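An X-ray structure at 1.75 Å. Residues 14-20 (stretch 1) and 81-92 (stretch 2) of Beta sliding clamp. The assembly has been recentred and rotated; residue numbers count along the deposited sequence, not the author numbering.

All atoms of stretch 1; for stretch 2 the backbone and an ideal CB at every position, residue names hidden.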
# COMPACT_ATOMS: atom_id res chain seq x y z
N ASP C 14 -16.89 -25.69 0.98
CA ASP C 14 -17.00 -24.69 -0.07
C ASP C 14 -15.84 -23.72 0.07
O ASP C 14 -15.58 -23.22 1.17
CB ASP C 14 -18.35 -23.98 0.02
CG ASP C 14 -18.50 -22.87 -1.01
OD1 ASP C 14 -18.68 -23.18 -2.21
OD2 ASP C 14 -18.46 -21.69 -0.61
N ARG C 15 -15.15 -23.43 -1.03
CA ARG C 15 -13.99 -22.55 -0.95
C ARG C 15 -14.38 -21.17 -0.40
O ARG C 15 -13.72 -20.64 0.50
CB ARG C 15 -13.33 -22.42 -2.32
CG ARG C 15 -12.16 -21.46 -2.34
CD ARG C 15 -12.60 -20.06 -2.75
NE ARG C 15 -11.48 -19.13 -2.70
CZ ARG C 15 -11.59 -17.81 -2.72
NH1 ARG C 15 -12.79 -17.23 -2.78
NH2 ARG C 15 -10.50 -17.05 -2.68
N SER C 16 -15.46 -20.59 -0.93
CA SER C 16 -15.80 -19.22 -0.56
C SER C 16 -16.22 -19.13 0.90
O SER C 16 -15.81 -18.21 1.62
CB SER C 16 -16.90 -18.68 -1.46
OG SER C 16 -16.36 -18.36 -2.73
N GLN C 17 -17.00 -20.10 1.37
CA GLN C 17 -17.36 -20.14 2.79
C GLN C 17 -16.13 -20.30 3.67
O GLN C 17 -15.97 -19.59 4.67
CB GLN C 17 -18.35 -21.28 3.03
CG GLN C 17 -18.53 -21.61 4.50
CD GLN C 17 -19.23 -20.49 5.23
OE1 GLN C 17 -20.39 -20.18 4.93
NE2 GLN C 17 -18.54 -19.88 6.18
N PHE C 18 -15.24 -21.24 3.31
CA PHE C 18 -14.04 -21.48 4.10
C PHE C 18 -13.14 -20.25 4.13
O PHE C 18 -12.56 -19.91 5.17
CB PHE C 18 -13.27 -22.67 3.54
CG PHE C 18 -12.12 -23.11 4.41
CD1 PHE C 18 -12.37 -23.75 5.62
CD2 PHE C 18 -10.81 -22.93 4.02
CE1 PHE C 18 -11.33 -24.16 6.44
CE2 PHE C 18 -9.76 -23.34 4.85
CZ PHE C 18 -10.04 -23.95 6.06
N PHE C 19 -13.00 -19.58 2.99
CA PHE C 19 -12.17 -18.38 2.89
C PHE C 19 -12.71 -17.27 3.78
O PHE C 19 -11.95 -16.60 4.49
CB PHE C 19 -12.14 -17.93 1.44
CG PHE C 19 -11.18 -16.80 1.17
CD1 PHE C 19 -9.84 -16.93 1.46
CD2 PHE C 19 -11.63 -15.62 0.60
CE1 PHE C 19 -8.94 -15.89 1.20
CE2 PHE C 19 -10.75 -14.58 0.33
CZ PHE C 19 -9.40 -14.72 0.64
N LYS C 20 -14.03 -17.07 3.76
CA LYS C 20 -14.64 -16.05 4.60
C LYS C 20 -14.40 -16.33 6.08
O LYS C 20 -14.02 -15.44 6.84
CB LYS C 20 -16.14 -15.95 4.32
CG LYS C 20 -16.80 -14.80 5.08
CD LYS C 20 -18.24 -14.57 4.65
CE LYS C 20 -18.82 -13.31 5.29
NZ LYS C 20 -18.27 -12.05 4.70
N UNK C 81 -0.25 -18.98 5.74
CA UNK C 81 -0.05 -19.84 4.57
C UNK C 81 -1.37 -20.43 4.09
O UNK C 81 -1.66 -20.44 2.89
CB UNK C 81 0.94 -20.96 4.89
N UNK C 82 -2.16 -20.97 5.02
CA UNK C 82 -3.45 -21.53 4.61
C UNK C 82 -4.32 -20.46 3.97
O UNK C 82 -4.94 -20.70 2.94
CB UNK C 82 -4.17 -22.15 5.81
N UNK C 83 -4.36 -19.26 4.57
CA UNK C 83 -5.14 -18.17 3.98
C UNK C 83 -4.66 -17.83 2.58
O UNK C 83 -5.46 -17.67 1.65
CB UNK C 83 -5.07 -16.93 4.87
N UNK C 84 -3.34 -17.70 2.40
CA UNK C 84 -2.82 -17.34 1.08
C UNK C 84 -3.14 -18.42 0.06
O UNK C 84 -3.41 -18.11 -1.11
CB UNK C 84 -1.31 -17.11 1.14
N UNK C 85 -3.13 -19.69 0.46
CA UNK C 85 -3.48 -20.77 -0.46
C UNK C 85 -4.95 -20.67 -0.87
O UNK C 85 -5.28 -20.63 -2.06
CB UNK C 85 -3.20 -22.13 0.18
N UNK C 86 -5.84 -20.59 0.12
CA UNK C 86 -7.27 -20.55 -0.18
C UNK C 86 -7.63 -19.31 -1.00
O UNK C 86 -8.49 -19.37 -1.90
CB UNK C 86 -8.08 -20.58 1.12
N UNK C 87 -6.96 -18.19 -0.74
CA UNK C 87 -7.20 -16.99 -1.55
C UNK C 87 -7.02 -17.25 -3.04
O UNK C 87 -7.72 -16.64 -3.86
CB UNK C 87 -6.26 -15.86 -1.11
N UNK C 88 -6.11 -18.13 -3.42
CA UNK C 88 -5.82 -18.39 -4.82
C UNK C 88 -6.65 -19.53 -5.41
O UNK C 88 -6.53 -19.78 -6.62
CB UNK C 88 -4.33 -18.71 -4.98
N UNK C 89 -7.45 -20.21 -4.62
CA UNK C 89 -8.30 -21.24 -5.18
C UNK C 89 -9.60 -20.63 -5.68
O UNK C 89 -10.08 -19.63 -5.13
CB UNK C 89 -8.58 -22.33 -4.15
N UNK C 90 -10.19 -21.20 -6.73
CA UNK C 90 -11.27 -20.51 -7.45
C UNK C 90 -12.58 -20.46 -6.67
O UNK C 90 -13.02 -21.44 -6.07
CB UNK C 90 -11.51 -21.20 -8.80
N UNK C 91 -13.21 -19.29 -6.70
CA UNK C 91 -14.55 -19.12 -6.16
C UNK C 91 -15.49 -20.15 -6.79
O UNK C 91 -15.41 -20.43 -7.99
CB UNK C 91 -15.06 -17.70 -6.41
N UNK C 92 -16.36 -20.72 -5.97
CA UNK C 92 -17.27 -21.74 -6.45
C UNK C 92 -16.68 -23.13 -6.58
O UNK C 92 -17.39 -24.04 -7.02
CB UNK C 92 -17.82 -21.31 -7.81

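Helix 15-20 packs against the helix that runs through residues 81-86 at 148°, close to antiparallel, the axes 9.7 Å apart at closest approach. Position 81 lies out of reach of stretch 1; it is Leu-81. At position 82 the CA-to-CB bond points sideways and the ideal CB has no neighbour in stretch 1, but a long apolar chain could reach the Phe-18 ring. Leu-82 does so, its CD2 lying 4.0 Å from Phe-18 CZ at the ring edge.

Position 83 also points sideways, with its ideal CB 5.4 Å from Phe-19 CE1. A large apolar or aromatic side chain would suit this gap. Tyr-83 places its ring nearly parallel to that of Phe-19, with planes at 17°, but slid apart, barely overlapping; Tyr-83 CE1 approaches Phe-19 CE1 to 3.2 Å. Water 2 O lies 3.1 Å from Tyr-83 OH and 3.0 Å from Phe-19 O, linking them. Position 84 points away, tolerates polar groups and is Asp-84. Position 85, out of reach, is Ile-85.

At position 86 the ideal CB sits 4.1 Å from Phe-19 CD1 and 4.6 Å from Phe-18 CD2, which favours a compact apolar residue. Val-86 CG1 lies 3.7 Å from Phe-19 CD1, and CG2 lies 3.9 Å from Phe-18 CE2. Its carbonyl O accepts from Arg-15 NE at 3.1 Å and Arg-15 NH2 at 3.2 Å, backbone bonds available whatever the side chain.

Position 87 points away overall, yet its ideal CB lies 3.5 Å from Phe-19 CE1; many chains that extend outward would fit. Arg-87 does so, and its O accepts a weak bond from Arg-15 NH2 (3.0 Å). Position 88 points away and is Lys-88. At position 89 the ideal CB is 4.1 Å from Arg-15 CG, and many side chains with a CB would suit; in Leu-89 that atom makes the contact, and the rest of the chain lies farther from Arg-15 CG. Position 90 points away; its phi of -73° admits Pro-90.

Position 91 faces a hydroxyl and a cation, its ideal CB 4.0 Å from Ser-16 OG and 4.3 Å from Arg-15 NH1, so a short acid or amide would suit. Asp-91, although poorly ordered, accepts a very short bond from Ser-16 OG to OD1 (2.3 Å), while OD2 makes a long salt bridge with Arg-15 NH1 (3.8 Å). At position 92, phi/psi of 80/2 would jam a CB against the preceding carbonyl O, which calls for glycine: Gly-92.

Stretch 2 81-92: LLYDIVRKLPDG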
# COMPACT_ATOMS: atom_id res chain seq x y z
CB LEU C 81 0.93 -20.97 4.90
CG LEU C 81 1.14 -22.01 3.79
CD1 LEU C 81 1.61 -21.33 2.48
CD2 LEU C 81 2.16 -23.06 4.24
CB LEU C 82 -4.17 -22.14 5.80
CG LEU C 82 -5.52 -22.77 5.49
CD1 LEU C 82 -5.39 -23.92 4.47
CD2 LEU C 82 -6.14 -23.26 6.79
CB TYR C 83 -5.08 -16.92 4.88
CG TYR C 83 -6.04 -15.84 4.43
CD1 TYR C 83 -7.40 -15.97 4.66
CD2 TYR C 83 -5.59 -14.71 3.75
CE1 TYR C 83 -8.29 -15.00 4.25
CE2 TYR C 83 -6.48 -13.71 3.34
CZ TYR C 83 -7.84 -13.87 3.60
OH TYR C 83 -8.76 -12.92 3.20
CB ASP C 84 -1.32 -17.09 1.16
CG ASP C 84 -0.97 -15.82 1.93
OD1 ASP C 84 -1.83 -14.91 2.03
OD2 ASP C 84 0.16 -15.72 2.43
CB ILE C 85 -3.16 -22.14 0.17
CG1 ILE C 85 -1.64 -22.36 0.21
CG2 ILE C 85 -3.89 -23.27 -0.58
CD1 ILE C 85 -1.25 -23.53 1.13
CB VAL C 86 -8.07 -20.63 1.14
CG1 VAL C 86 -9.60 -20.60 0.86
CG2 VAL C 86 -7.72 -21.91 1.89
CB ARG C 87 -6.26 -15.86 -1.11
CG ARG C 87 -6.44 -14.56 -1.90
CD ARG C 87 -5.36 -13.57 -1.49
NE ARG C 87 -4.11 -14.29 -1.27
CZ ARG C 87 -3.10 -14.35 -2.13
NH1 ARG C 87 -3.15 -13.71 -3.31
NH2 ARG C 87 -2.03 -15.06 -1.80
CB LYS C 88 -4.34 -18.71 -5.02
CG LYS C 88 -3.41 -17.61 -4.61
CD LYS C 88 -2.00 -17.97 -4.99
CE LYS C 88 -1.01 -17.03 -4.33
NZ LYS C 88 0.37 -17.45 -4.64
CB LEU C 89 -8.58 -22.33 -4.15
CG LEU C 89 -7.32 -23.04 -3.65
CD1 LEU C 89 -7.64 -23.96 -2.47
CD2 LEU C 89 -6.67 -23.82 -4.80
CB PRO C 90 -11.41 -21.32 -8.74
CG PRO C 90 -10.81 -22.64 -8.45
CD PRO C 90 -9.71 -22.39 -7.47
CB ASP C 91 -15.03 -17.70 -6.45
CG ASP C 91 -15.92 -17.16 -5.36
OD1 ASP C 91 -16.87 -17.87 -4.95
OD2 ASP C 91 -15.67 -16.03 -4.90
O HOH W 1 -16.89 -21.59 -3.29
O HOH W 2 -11.70 -13.74 3.75
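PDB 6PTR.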